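Local coordinates for LPXTG cell wall surface protein (Streptococcus gordonii, PDB 4IGB) that probably helps the bacterium attach to collagen and oral keratinocytes, as the N-terminal part of a cell-wall-anchored surface adhesin, at residues L52-H56 against P66-E70; K75-K81 against M128-S134; V136-S140 against E151-Y157; K168-D173 against Y273-T278. One frame throughout, in Å; residues are numbered along the deposited sequence.

Interaction 1: L52-H56 against P66-E70; sequences LSNPH and PGEME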
loop_
_atom_site.group_PDB
_atom_site.type_symbol
_atom_site.label_atom_id
_atom_site.label_comp_id
_atom_site.label_asym_id
_atom_site.label_seq_id
_atom_site.Cartn_x
_atom_site.Cartn_y
_atom_site.Cartn_z
ATOM N N LEU B 52 -25.018 10.891 0.352
ATOM C CA LEU B 52 -25.698 11.094 -0.918
ATOM C C LEU B 52 -26.151 9.757 -1.486
ATOM O O LEU B 52 -25.375 8.804 -1.537
ATOM C CB LEU B 52 -24.772 11.798 -1.911
ATOM C CG LEU B 52 -25.216 13.169 -2.423
ATOM C CD1 LEU B 52 -25.889 13.967 -1.319
ATOM C CD2 LEU B 52 -24.033 13.932 -2.996
ATOM N N SER B 53 -27.407 9.683 -1.911
ATOM C CA SER B 53 -27.924 8.445 -2.485
ATOM C C SER B 53 -28.197 8.635 -3.984
ATOM O O SER B 53 -29.010 9.464 -4.369
ATOM C CB SER B 53 -29.198 8.019 -1.755
ATOM O OG SER B 53 -29.670 6.782 -2.257
ATOM N N ASN B 54 -27.517 7.868 -4.822
ATOM C CA ASN B 54 -27.580 8.072 -6.265
ATOM C C ASN B 54 -27.279 9.518 -6.619
ATOM O O ASN B 54 -28.149 10.231 -7.130
ATOM C CB ASN B 54 -28.951 7.683 -6.822
ATOM C CG ASN B 54 -29.416 6.334 -6.328
ATOM O OD1 ASN B 54 -28.652 5.356 -6.321
ATOM N ND2 ASN B 54 -30.676 6.273 -5.890
ATOM N N PRO B 55 -26.059 9.955 -6.330
ATOM C CA PRO B 55 -25.672 11.348 -6.564
ATOM C C PRO B 55 -25.633 11.695 -8.047
ATOM O O PRO B 55 -25.351 10.835 -8.879
ATOM C CB PRO B 55 -24.262 11.415 -5.975
ATOM C CG PRO B 55 -23.733 10.038 -6.133
ATOM C CD PRO B 55 -24.907 9.115 -5.961
ATOM N N HIS B 56 -25.916 12.952 -8.365
ATOM C CA HIS B 56 -25.811 13.438 -9.731
ATOM C C HIS B 56 -24.391 13.934 -9.964
ATOM O O HIS B 56 -23.829 14.637 -9.125
ATOM C CB HIS B 56 -26.818 14.560 -9.982
ATOM C CG HIS B 56 -28.245 14.113 -9.915
ATOM N ND1 HIS B 56 -28.971 13.772 -11.036
ATOM C CD2 HIS B 56 -29.078 13.947 -8.862
ATOM C CE1 HIS B 56 -30.191 13.418 -10.677
ATOM N NE2 HIS B 56 -30.283 13.516 -9.362
ATOM N N PRO B 66 -25.701 5.135 -9.497
ATOM C CA PRO B 66 -25.993 4.290 -8.335
ATOM C C PRO B 66 -24.684 3.857 -7.667
ATOM O O PRO B 66 -23.717 3.608 -8.394
ATOM C CB PRO B 66 -26.700 3.081 -8.967
ATOM C CG PRO B 66 -26.416 3.171 -10.494
ATOM C CD PRO B 66 -25.469 4.321 -10.702
ATOM N N GLY B 67 -24.629 3.768 -6.334
ATOM C CA GLY B 67 -25.769 4.011 -5.465
ATOM C C GLY B 67 -25.516 4.942 -4.287
ATOM O O GLY B 67 -26.078 6.030 -4.246
ATOM N N GLU B 68 -24.698 4.528 -3.319
ATOM C CA GLU B 68 -24.560 5.302 -2.069
ATOM C C GLU B 68 -23.168 5.907 -1.870
ATOM O O GLU B 68 -22.143 5.275 -2.135
ATOM C CB GLU B 68 -24.973 4.472 -0.846
ATOM C CG GLU B 68 -26.394 3.890 -0.921
ATOM C CD GLU B 68 -27.491 4.937 -0.939
ATOM O OE1 GLU B 68 -27.342 5.995 -0.307
ATOM O OE2 GLU B 68 -28.537 4.697 -1.575
ATOM N N MET B 69 -23.149 7.148 -1.404
ATOM C CA MET B 69 -21.911 7.908 -1.315
ATOM C C MET B 69 -21.865 8.698 -0.017
ATOM O O MET B 69 -22.890 9.189 0.467
ATOM C CB MET B 69 -21.813 8.886 -2.492
ATOM C CG MET B 69 -20.760 9.976 -2.323
ATOM S SD MET B 69 -20.683 11.112 -3.726
ATOM C CE MET B 69 -19.846 10.084 -4.934
ATOM N N GLU B 70 -20.671 8.819 0.545
ATOM C CA GLU B 70 -20.463 9.766 1.625
ATOM C C GLU B 70 -19.599 10.877 1.075
ATOM O O GLU B 70 -18.480 10.637 0.606
ATOM C CB GLU B 70 -19.827 9.099 2.846
ATOM C CG GLU B 70 -19.819 10.002 4.104
ATOM C CD GLU B 70 -21.186 10.150 4.753
ATOM O OE1 GLU B 70 -22.129 9.421 4.377
ATOM O OE2 GLU B 70 -21.318 10.999 5.658
#

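Interaction 2: K75-K81 against M128-S134; sequences KVDKSKK and MNSAQKS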
loop_
_atom_site.group_PDB
_atom_site.type_symbol
_atom_site.label_atom_id
_atom_site.label_comp_id
_atom_site.label_asym_id
_atom_site.label_seq_id
_atom_site.Cartn_x
_atom_site.Cartn_y
_atom_site.Cartn_z
ATOM N N LYS B 75 -16.481 24.517 3.292
ATOM C CA LYS B 75 -17.168 25.812 3.299
ATOM C C LYS B 75 -16.211 26.963 3.010
ATOM O O LYS B 75 -15.279 27.204 3.778
ATOM C CB LYS B 75 -17.816 26.050 4.661
ATOM C CG LYS B 75 -18.780 24.952 5.069
ATOM C CD LYS B 75 -19.137 25.047 6.548
ATOM C CE LYS B 75 -20.139 23.964 6.919
ATOM N NZ LYS B 75 -20.290 23.799 8.388
ATOM N N VAL B 76 -16.447 27.696 1.925
ATOM C CA VAL B 76 -15.554 28.796 1.582
ATOM C C VAL B 76 -16.046 30.139 2.117
ATOM O O VAL B 76 -17.224 30.306 2.419
ATOM C CB VAL B 76 -15.290 28.884 0.057
ATOM C CG1 VAL B 76 -14.708 27.584 -0.433
ATOM C CG2 VAL B 76 -16.553 29.192 -0.689
ATOM N N ASP B 77 -15.129 31.086 2.269
ATOM C CA ASP B 77 -15.523 32.458 2.552
ATOM C C ASP B 77 -15.847 33.099 1.207
ATOM O O ASP B 77 -14.952 33.361 0.408
ATOM C CB ASP B 77 -14.391 33.214 3.246
ATOM C CG ASP B 77 -14.825 34.584 3.748
ATOM O OD1 ASP B 77 -15.706 35.208 3.115
ATOM O OD2 ASP B 77 -14.287 35.030 4.781
ATOM N N LYS B 78 -17.128 33.317 0.942
ATOM C CA LYS B 78 -17.559 33.791 -0.369
ATOM C C LYS B 78 -17.112 35.226 -0.642
ATOM O O LYS B 78 -17.154 35.690 -1.783
ATOM C CB LYS B 78 -19.080 33.663 -0.516
ATOM C CG LYS B 78 -19.577 32.224 -0.556
ATOM C CD LYS B 78 -21.048 32.118 -0.151
ATOM C CE LYS B 78 -21.949 32.967 -1.052
ATOM N NZ LYS B 78 -21.890 32.510 -2.465
ATOM N N SER B 79 -16.663 35.920 0.400
ATOM C CA SER B 79 -16.260 37.311 0.245
ATOM C C SER B 79 -14.795 37.422 -0.122
ATOM O O SER B 79 -14.307 38.510 -0.422
ATOM C CB SER B 79 -16.513 38.102 1.530
ATOM O OG SER B 79 -15.494 37.859 2.489
ATOM N N LYS B 80 -14.085 36.298 -0.079
ATOM C CA LYS B 80 -12.647 36.314 -0.321
ATOM C C LYS B 80 -12.279 35.612 -1.615
ATOM O O LYS B 80 -12.076 34.387 -1.657
ATOM C CB LYS B 80 -11.887 35.711 0.857
ATOM C CG LYS B 80 -11.903 36.570 2.099
ATOM C CD LYS B 80 -11.174 35.889 3.238
ATOM C CE LYS B 80 -11.188 36.759 4.495
ATOM N NZ LYS B 80 -10.399 36.137 5.594
ATOM N N LYS B 81 -12.191 36.398 -2.680
ATOM C CA LYS B 81 -11.886 35.843 -3.985
ATOM C C LYS B 81 -10.382 35.650 -4.099
ATOM O O LYS B 81 -9.676 36.402 -4.768
ATOM C CB LYS B 81 -12.477 36.717 -5.095
ATOM C CG LYS B 81 -14.010 36.687 -5.087
ATOM C CD LYS B 81 -14.626 37.942 -5.680
ATOM C CE LYS B 81 -16.139 37.925 -5.506
ATOM N NZ LYS B 81 -16.530 37.618 -4.092
ATOM N N MET B 128 -18.853 32.517 -6.541
ATOM C CA MET B 128 -18.597 33.201 -5.277
ATOM C C MET B 128 -19.716 34.166 -4.922
ATOM O O MET B 128 -20.110 34.276 -3.757
ATOM C CB MET B 128 -17.254 33.934 -5.322
ATOM C CG MET B 128 -16.060 32.989 -5.334
ATOM S SD MET B 128 -15.861 32.081 -3.790
ATOM C CE MET B 128 -15.001 33.302 -2.800
ATOM N N ASN B 129 -20.226 34.867 -5.931
ATOM C CA ASN B 129 -21.297 35.838 -5.710
ATOM C C ASN B 129 -22.703 35.234 -5.668
ATOM O O ASN B 129 -23.636 35.868 -5.167
ATOM C CB ASN B 129 -21.241 36.947 -6.759
ATOM C CG ASN B 129 -20.017 37.808 -6.613
ATOM O OD1 ASN B 129 -19.475 38.309 -7.596
ATOM N ND2 ASN B 129 -19.561 37.977 -5.380
ATOM N N SER B 130 -22.851 34.018 -6.191
ATOM C CA SER B 130 -24.164 33.371 -6.248
ATOM C C SER B 130 -24.841 33.355 -4.881
ATOM O O SER B 130 -24.204 33.571 -3.851
ATOM C CB SER B 130 -24.036 31.933 -6.760
ATOM O OG SER B 130 -23.681 31.061 -5.698
ATOM N N ALA B 131 -26.140 33.093 -4.866
ATOM C CA ALA B 131 -26.856 33.001 -3.604
ATOM C C ALA B 131 -26.778 31.587 -3.035
ATOM O O ALA B 131 -26.713 31.400 -1.825
ATOM C CB ALA B 131 -28.307 33.431 -3.782
ATOM N N GLN B 132 -26.771 30.591 -3.913
ATOM C CA GLN B 132 -26.932 29.213 -3.465
ATOM C C GLN B 132 -25.635 28.417 -3.265
ATOM O O GLN B 132 -25.645 27.427 -2.537
ATOM C CB GLN B 132 -27.880 28.447 -4.395
ATOM C CG GLN B 132 -27.440 28.440 -5.853
ATOM C CD GLN B 132 -28.077 27.319 -6.663
ATOM O OE1 GLN B 132 -28.426 26.264 -6.120
ATOM N NE2 GLN B 132 -28.232 27.543 -7.972
ATOM N N LYS B 133 -24.534 28.826 -3.897
ATOM C CA LYS B 133 -23.295 28.051 -3.805
ATOM C C LYS B 133 -22.436 28.522 -2.637
ATOM O O LYS B 133 -22.164 29.716 -2.503
ATOM C CB LYS B 133 -22.487 28.137 -5.098
ATOM C CG LYS B 133 -23.234 27.734 -6.353
ATOM C CD LYS B 133 -23.920 26.400 -6.202
ATOM C CE LYS B 133 -24.350 25.891 -7.562
ATOM N NZ LYS B 133 -25.351 24.794 -7.466
ATOM N N SER B 134 -21.998 27.587 -1.796
ATOM C CA SER B 134 -21.231 27.952 -0.603
ATOM C C SER B 134 -20.079 27.004 -0.262
ATOM O O SER B 134 -19.285 27.297 0.633
ATOM C CB SER B 134 -22.149 28.060 0.613
ATOM O OG SER B 134 -22.709 26.795 0.926
HETATM O O HOH W 1 -19.518 29.096 2.857
#

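Interaction 3: V136-S140 against E151-Y157; sequences VEFFS and EIGNVPY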
loop_
_atom_site.group_PDB
_atom_site.type_symbol
_atom_site.label_atom_id
_atom_site.label_comp_id
_atom_site.label_asym_id
_atom_site.label_seq_id
_atom_site.Cartn_x
_atom_site.Cartn_y
_atom_site.Cartn_z
ATOM N N VAL B 136 -17.038 23.800 -1.650
ATOM C CA VAL B 136 -16.242 23.254 -2.737
ATOM C C VAL B 136 -15.965 21.777 -2.445
ATOM O O VAL B 136 -15.668 21.396 -1.309
ATOM C CB VAL B 136 -14.919 24.042 -2.918
ATOM C CG1 VAL B 136 -13.980 23.331 -3.871
ATOM C CG2 VAL B 136 -15.195 25.466 -3.400
ATOM N N GLU B 137 -16.078 20.950 -3.474
ATOM C CA GLU B 137 -15.866 19.514 -3.360
ATOM C C GLU B 137 -14.389 19.195 -3.101
ATOM O O GLU B 137 -13.506 19.828 -3.678
ATOM C CB GLU B 137 -16.316 18.851 -4.665
ATOM C CG GLU B 137 -16.219 17.332 -4.680
ATOM C CD GLU B 137 -17.331 16.659 -3.885
ATOM O OE1 GLU B 137 -18.448 17.220 -3.789
ATOM O OE2 GLU B 137 -17.082 15.558 -3.344
ATOM N N PHE B 138 -14.108 18.218 -2.245
ATOM C CA PHE B 138 -12.733 17.719 -2.170
ATOM C C PHE B 138 -12.579 16.208 -2.036
ATOM O O PHE B 138 -11.539 15.666 -2.392
ATOM C CB PHE B 138 -11.910 18.454 -1.095
ATOM C CG PHE B 138 -12.206 18.028 0.313
ATOM C CD1 PHE B 138 -11.382 17.120 0.959
ATOM C CD2 PHE B 138 -13.294 18.557 1.008
ATOM C CE1 PHE B 138 -11.643 16.737 2.266
ATOM C CE2 PHE B 138 -13.561 18.170 2.310
ATOM C CZ PHE B 138 -12.735 17.271 2.946
ATOM N N PHE B 139 -13.611 15.522 -1.551
ATOM C CA PHE B 139 -13.461 14.119 -1.188
ATOM C C PHE B 139 -14.788 13.386 -1.078
ATOM O O PHE B 139 -15.766 13.918 -0.544
ATOM C CB PHE B 139 -12.707 14.025 0.154
ATOM C CG PHE B 139 -12.559 12.623 0.684
ATOM C CD1 PHE B 139 -11.663 11.736 0.104
ATOM C CD2 PHE B 139 -13.299 12.201 1.781
ATOM C CE1 PHE B 139 -11.502 10.448 0.603
ATOM C CE2 PHE B 139 -13.144 10.906 2.287
ATOM C CZ PHE B 139 -12.254 10.035 1.694
ATOM N N SER B 140 -14.819 12.146 -1.564
ATOM C CA SER B 140 -16.005 11.316 -1.381
ATOM C C SER B 140 -15.596 9.871 -1.261
ATOM O O SER B 140 -14.504 9.475 -1.697
ATOM C CB SER B 140 -17.016 11.487 -2.534
ATOM O OG SER B 140 -16.500 10.961 -3.750
ATOM N N GLU B 151 -12.545 8.911 -3.581
ATOM C CA GLU B 151 -12.341 9.854 -4.667
ATOM C C GLU B 151 -11.897 11.203 -4.137
ATOM O O GLU B 151 -12.507 11.726 -3.222
ATOM C CB GLU B 151 -13.658 10.017 -5.421
ATOM C CG GLU B 151 -13.659 11.050 -6.533
ATOM C CD GLU B 151 -14.880 10.897 -7.428
ATOM O OE1 GLU B 151 -15.605 9.889 -7.253
ATOM O OE2 GLU B 151 -15.119 11.779 -8.291
ATOM N N ILE B 152 -10.829 11.755 -4.707
ATOM C CA ILE B 152 -10.380 13.095 -4.358
ATOM C C ILE B 152 -10.484 13.970 -5.593
ATOM O O ILE B 152 -10.090 13.555 -6.682
ATOM C CB ILE B 152 -8.937 13.091 -3.845
ATOM C CG1 ILE B 152 -8.802 12.134 -2.659
ATOM C CG2 ILE B 152 -8.523 14.485 -3.434
ATOM C CD1 ILE B 152 -7.384 11.878 -2.238
ATOM N N GLY B 153 -11.030 15.173 -5.440
ATOM C CA GLY B 153 -11.252 16.036 -6.591
ATOM C C GLY B 153 -12.296 17.101 -6.307
ATOM O O GLY B 153 -12.896 17.114 -5.229
ATOM N N ASN B 154 -12.519 17.993 -7.273
ATOM C CA ASN B 154 -13.416 19.136 -7.078
ATOM C C ASN B 154 -14.636 19.089 -7.999
ATOM O O ASN B 154 -15.250 20.113 -8.294
ATOM C CB ASN B 154 -12.664 20.438 -7.290
ATOM C CG ASN B 154 -12.181 20.606 -8.720
ATOM O OD1 ASN B 154 -12.197 19.660 -9.508
ATOM N ND2 ASN B 154 -11.751 21.814 -9.060
ATOM N N VAL B 155 -14.973 17.897 -8.470
ATOM C CA VAL B 155 -16.212 17.732 -9.201
ATOM C C VAL B 155 -17.335 17.439 -8.214
ATOM O O VAL B 155 -17.329 16.394 -7.563
ATOM C CB VAL B 155 -16.124 16.571 -10.197
ATOM C CG1 VAL B 155 -17.395 16.507 -11.007
ATOM C CG2 VAL B 155 -14.910 16.742 -11.107
ATOM N N PRO B 156 -18.308 18.349 -8.100
ATOM C CA PRO B 156 -19.408 18.121 -7.162
ATOM C C PRO B 156 -20.165 16.819 -7.421
ATOM O O PRO B 156 -20.291 16.339 -8.561
ATOM C CB PRO B 156 -20.350 19.300 -7.432
ATOM C CG PRO B 156 -19.504 20.327 -8.079
ATOM C CD PRO B 156 -18.500 19.587 -8.876
ATOM N N TYR B 157 -20.661 16.247 -6.334
ATOM C CA TYR B 157 -21.741 15.279 -6.401
ATOM C C TYR B 157 -22.885 15.914 -5.649
ATOM O O TYR B 157 -22.689 16.448 -4.566
ATOM C CB TYR B 157 -21.327 13.957 -5.763
ATOM C CG TYR B 157 -20.308 13.233 -6.595
ATOM C CD1 TYR B 157 -20.707 12.418 -7.647
ATOM C CD2 TYR B 157 -18.947 13.395 -6.359
ATOM C CE1 TYR B 157 -19.787 11.768 -8.429
ATOM C CE2 TYR B 157 -18.013 12.740 -7.133
ATOM C CZ TYR B 157 -18.442 11.927 -8.174
ATOM O OH TYR B 157 -17.532 11.260 -8.966
HETATM O O HOH W 2 -16.173 22.025 -6.178
HETATM O O HOH W 3 -15.071 13.529 -4.645
HETATM O O HOH W 4 -16.538 8.399 -4.995
#

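Interaction 4: K168-D173 against Y273-T278; sequences KAFWID and YSSTET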
loop_
_atom_site.group_PDB
_atom_site.type_symbol
_atom_site.label_atom_id
_atom_site.label_comp_id
_atom_site.label_asym_id
_atom_site.label_seq_id
_atom_site.Cartn_x
_atom_site.Cartn_y
_atom_site.Cartn_z
ATOM N N LYS B 168 -16.168 24.814 -10.761
ATOM C CA LYS B 168 -15.120 25.527 -11.472
ATOM C C LYS B 168 -14.820 26.864 -10.834
ATOM O O LYS B 168 -14.568 27.844 -11.538
ATOM C CB LYS B 168 -15.521 25.740 -12.935
ATOM C CG LYS B 168 -15.769 24.455 -13.696
ATOM C CD LYS B 168 -16.428 24.742 -15.044
ATOM C CE LYS B 168 -16.747 23.462 -15.785
ATOM N NZ LYS B 168 -17.516 23.754 -17.025
ATOM N N ALA B 169 -14.842 26.906 -9.507
ATOM C CA ALA B 169 -14.502 28.120 -8.764
ATOM C C ALA B 169 -13.074 28.091 -8.203
ATOM O O ALA B 169 -12.370 29.108 -8.198
ATOM C CB ALA B 169 -15.498 28.343 -7.644
ATOM N N PHE B 170 -12.653 26.928 -7.714
ATOM C CA PHE B 170 -11.287 26.750 -7.225
ATOM C C PHE B 170 -10.769 25.420 -7.741
ATOM O O PHE B 170 -11.526 24.451 -7.811
ATOM C CB PHE B 170 -11.233 26.669 -5.686
ATOM C CG PHE B 170 -11.765 27.880 -4.963
ATOM C CD1 PHE B 170 -10.901 28.821 -4.436
ATOM C CD2 PHE B 170 -13.118 28.043 -4.762
ATOM C CE1 PHE B 170 -11.374 29.915 -3.758
ATOM C CE2 PHE B 170 -13.600 29.133 -4.085
ATOM C CZ PHE B 170 -12.726 30.077 -3.584
ATOM N N TRP B 171 -9.482 25.340 -8.070
ATOM C CA TRP B 171 -8.870 24.019 -8.195
ATOM C C TRP B 171 -8.293 23.658 -6.826
ATOM O O TRP B 171 -8.061 24.546 -5.996
ATOM C CB TRP B 171 -7.824 23.938 -9.320
ATOM C CG TRP B 171 -6.644 24.894 -9.231
ATOM C CD1 TRP B 171 -6.617 26.198 -9.624
ATOM C CD2 TRP B 171 -5.314 24.587 -8.767
ATOM N NE1 TRP B 171 -5.355 26.728 -9.427
ATOM C CE2 TRP B 171 -4.544 25.760 -8.898
ATOM C CE3 TRP B 171 -4.708 23.437 -8.245
ATOM C CZ2 TRP B 171 -3.201 25.821 -8.515
ATOM C CZ3 TRP B 171 -3.375 23.496 -7.872
ATOM C CH2 TRP B 171 -2.636 24.680 -8.014
ATOM N N ILE B 172 -8.093 22.368 -6.574
ATOM C CA ILE B 172 -7.697 21.945 -5.244
ATOM C C ILE B 172 -6.342 21.249 -5.238
ATOM O O ILE B 172 -5.899 20.695 -6.246
ATOM C CB ILE B 172 -8.753 21.021 -4.601
ATOM C CG1 ILE B 172 -8.756 19.653 -5.298
ATOM C CG2 ILE B 172 -10.128 21.687 -4.625
ATOM C CD1 ILE B 172 -9.767 18.667 -4.722
ATOM N N ASP B 173 -5.700 21.298 -4.077
ATOM C CA ASP B 173 -4.468 20.588 -3.819
ATOM C C ASP B 173 -4.643 19.925 -2.461
ATOM O O ASP B 173 -4.680 20.595 -1.434
ATOM C CB ASP B 173 -3.278 21.558 -3.825
ATOM C CG ASP B 173 -1.946 20.868 -3.521
ATOM O OD1 ASP B 173 -0.900 21.549 -3.572
ATOM O OD2 ASP B 173 -1.932 19.656 -3.226
ATOM N N TYR B 273 -2.777 15.279 -4.423
ATOM C CA TYR B 273 -3.499 15.287 -5.679
ATOM C C TYR B 273 -3.891 16.714 -5.944
ATOM O O TYR B 273 -4.369 17.403 -5.036
ATOM C CB TYR B 273 -4.764 14.440 -5.572
ATOM C CG TYR B 273 -5.642 14.478 -6.817
ATOM C CD1 TYR B 273 -5.366 13.664 -7.913
ATOM C CD2 TYR B 273 -6.752 15.318 -6.888
ATOM C CE1 TYR B 273 -6.164 13.694 -9.055
ATOM C CE2 TYR B 273 -7.564 15.348 -8.023
ATOM C CZ TYR B 273 -7.259 14.540 -9.104
ATOM O OH TYR B 273 -8.058 14.564 -10.225
ATOM N N SER B 274 -3.690 17.180 -7.168
ATOM C CA SER B 274 -4.224 18.492 -7.526
ATOM C C SER B 274 -5.066 18.395 -8.792
ATOM O O SER B 274 -4.777 17.592 -9.683
ATOM C CB SER B 274 -3.129 19.560 -7.638
ATOM O OG SER B 274 -2.256 19.320 -8.723
ATOM N N SER B 275 -6.115 19.207 -8.843
ATOM C CA SER B 275 -7.130 19.093 -9.887
ATOM C C SER B 275 -7.001 20.186 -10.924
ATOM O O SER B 275 -6.200 21.111 -10.790
ATOM C CB SER B 275 -8.543 19.174 -9.287
ATOM O OG SER B 275 -8.849 20.504 -8.874
ATOM N N THR B 276 -7.814 20.067 -11.961
ATOM C CA THR B 276 -8.053 21.161 -12.884
ATOM C C THR B 276 -9.264 21.912 -12.329
ATOM O O THR B 276 -9.660 21.707 -11.178
ATOM C CB THR B 276 -8.385 20.608 -14.263
ATOM O OG1 THR B 276 -9.592 19.843 -14.174
ATOM C CG2 THR B 276 -7.269 19.684 -14.731
ATOM N N GLU B 277 -9.863 22.772 -13.139
ATOM C CA GLU B 277 -11.055 23.493 -12.719
ATOM C C GLU B 277 -12.156 22.491 -12.424
ATOM O O GLU B 277 -13.113 22.807 -11.722
ATOM C CB GLU B 277 -11.530 24.446 -13.817
ATOM C CG GLU B 277 -11.965 23.710 -15.067
ATOM C CD GLU B 277 -12.469 24.631 -16.173
ATOM O OE1 GLU B 277 -12.529 25.863 -15.971
ATOM O OE2 GLU B 277 -12.806 24.100 -17.252
ATOM N N THR B 278 -12.038 21.287 -12.978
ATOM C CA THR B 278 -13.007 20.241 -12.666
ATOM C C THR B 278 -12.536 18.835 -13.023
ATOM O O THR B 278 -12.686 18.391 -14.157
ATOM C CB THR B 278 -14.419 20.516 -13.292
ATOM O OG1 THR B 278 -15.316 19.449 -12.948
ATOM C CG2 THR B 278 -14.349 20.642 -14.820
HETATM O O HOH W 5 -15.119 22.195 -10.114
#

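Interaction 1: L52-H56 against P66-E70
Two very short hydrogen bonds hold the loop end of this antiparallel pair. Asn54 N donates to Gly67 O at 2.4 Å, and the hydroxyl OG of Ser53 donates to OE2 of Glu68 at 2.5 Å. The second joins the side chains of a non-hydrogen-bonded pair, Ser53 and Glu68, which project on the same face; the Glu68 chain bends back (both chi1 and chi2 m) to bring its carboxylate over the serine, while its other oxygen, OE1, is bonded to His51. One step further in, Leu52 and Met69 form a regular hydrogen-bonded pair: Leu52 N to Met69 O is 2.7 Å and Met69 N to Leu52 O is 2.8 Å. Beyond Ser53 the chain turns off at Asn54, with positive phi, and opposite it Gly67 follows a cis peptide from Pro66. On the face carrying Leu52 and Met69 the contact is apolar: Leu52 CB lies 4.2 Å from Met69 CB, and Pro55 from the adjoining loop brings CG to 4.0 Å from Met69 SD. Strand 47-53 is an outermost strand of a six-stranded antiparallel sheet, paired with 68-75; Tyr157 of strand 157-158 packs on Leu52, Pro55 and Met69, and strand 135-142 flanks 68-75 on its other side.

Interaction 2: K75-K81 against M128-S134
Lys78 is the centre of this contact: its ammonium NZ donates to three backbone carbonyls of the segment that leaves the helix, Met128 O at 2.8 Å, Ser130 O at 2.9 Å and Lys133 O at 2.8 Å. Three acceptors match the three protons of the amine, so the charge is met by one carbonyl from the last turn of helix 122-129 and two from the loop that follows. Ser130, the first residue to leave helical angles, makes an ST motif by accepting Lys133 N on its OG at 3.0 Å, which shapes the loop around the lysine; the same OG also bonds Glu127 O. Further along, Val76 N donates to Ser134 O at 3.1 Å. A water donates to that same Ser134 O at 2.9 Å and to Val76 O at 2.6 Å, bridging the two carbonyls. The turn carrying Lys78 is held from within: Lys80 N reaches Asp77 O at 3.1 Å in a type I turn, and Asp77 OD1 accepts from Ser79 N at 3.0 Å, an Asx turn, and also from Ser79 OG at 2.7 Å. Met128 fills the space beneath, its CE 3.2 Å from Asp77 O and 3.3 Å from Lys80 O. The contact lies at the surface, joining the connection between strands 68-75 and 84-100 to the end of helix 122-129, with Leu116 and Tyr118 of strand 103-118 packed against it.

Interaction 3: V136-S140 against E151-Y157
A beta hairpin built from strands 135-142 and 149-153 carries a classic beta bulge on its first strand, where Phe138 and Phe139 both face Phe72 of strand 68-75. The two phenylalanines adopt different rotamers, p for Phe138 and t for Phe139, yet both rings meet Phe111 edge-to-face. Phe139 also sets CD1 4.0 Å from CG1 of Ile152, which lies at the edge of its ring. Gly153 has phi 160° and psi 176°, angles at which a CB would collide with the preceding carbonyl oxygen; its N donates to Phe138 O at 3.1 Å. Glu137, with chi1 t and chi2 p, points toward the second segment, placing CG 3.2 Å from Val155 O, while its OE2 bonds Asn71. Ser140 and Glu151 are a hydrogen-bonded pair: Ser140 N to Glu151 O is 2.9 Å and Glu151 N to Ser140 O is 2.8 Å. The nearly extended side chain of Glu151 meets Tyr157, six residues further on: its OE2, also bonded to Ser280, accepts from Tyr157 OH at 2.6 Å.

Interaction 4: K168-D173 against Y273-T278
Lys168 opens the segment with positive phi and lies against the far end of the partner: its CA is 3.4 Å from Glu277 O, its CE 3.8 Å from Thr278 CG2, and a water links its N (2.9 Å) to Glu277 O (2.6 Å). Two residues on, the Phe170 side chain points away, its ring meeting Tyr118 edge-to-face. Trp171 turns back toward the partner, with CB 3.4 Å from Thr276 O and Ser274 CB at the indole edge, 4.0 Å from CZ3. At Ile172 a side chain stands in for backbone: Ile172 N donates to Ser275 OG at 3.1 Å, while Ser275 N donates to Ile172 O at 3.0 Å. That hydroxyl in turn donates to Thr276 O at 2.7 Å. Asp173 then pairs with Ser274 as a non-hydrogen-bonded antiparallel pair, its OD2 bonded to Tyr212. Strands 170-182 and 268-274 thus meet inside the eight-stranded antiparallel sheet, flanked by 103-118, whose His117 stacks on Trp171, and by 210-214.

Along the chain, interactions 1, 2, 3 and 4 close one after another, with no nesting or crossing. Interaction 1 closes a short connection between neighbouring strands of the six-stranded sheet. Interaction 2 spans 46 residues, bringing the end of helix 122-129 back to the exit of strand 68-75. Interaction 3 closes the hairpin beside interaction 1 and touches it, strands 68-75 and 135-142 being neighbours in the sheet. Interaction 4 spans 99 residues and belongs to the eight-stranded sheet. Its centre is about 9 Å from that of interaction 3, and Asn154 ND2, probably hydrogen-bonded to Phe170 O and Thr276 O, ties the two sheets together. Phe170 also packs on Met128 and Val76, bringing interaction 2 against the same junction.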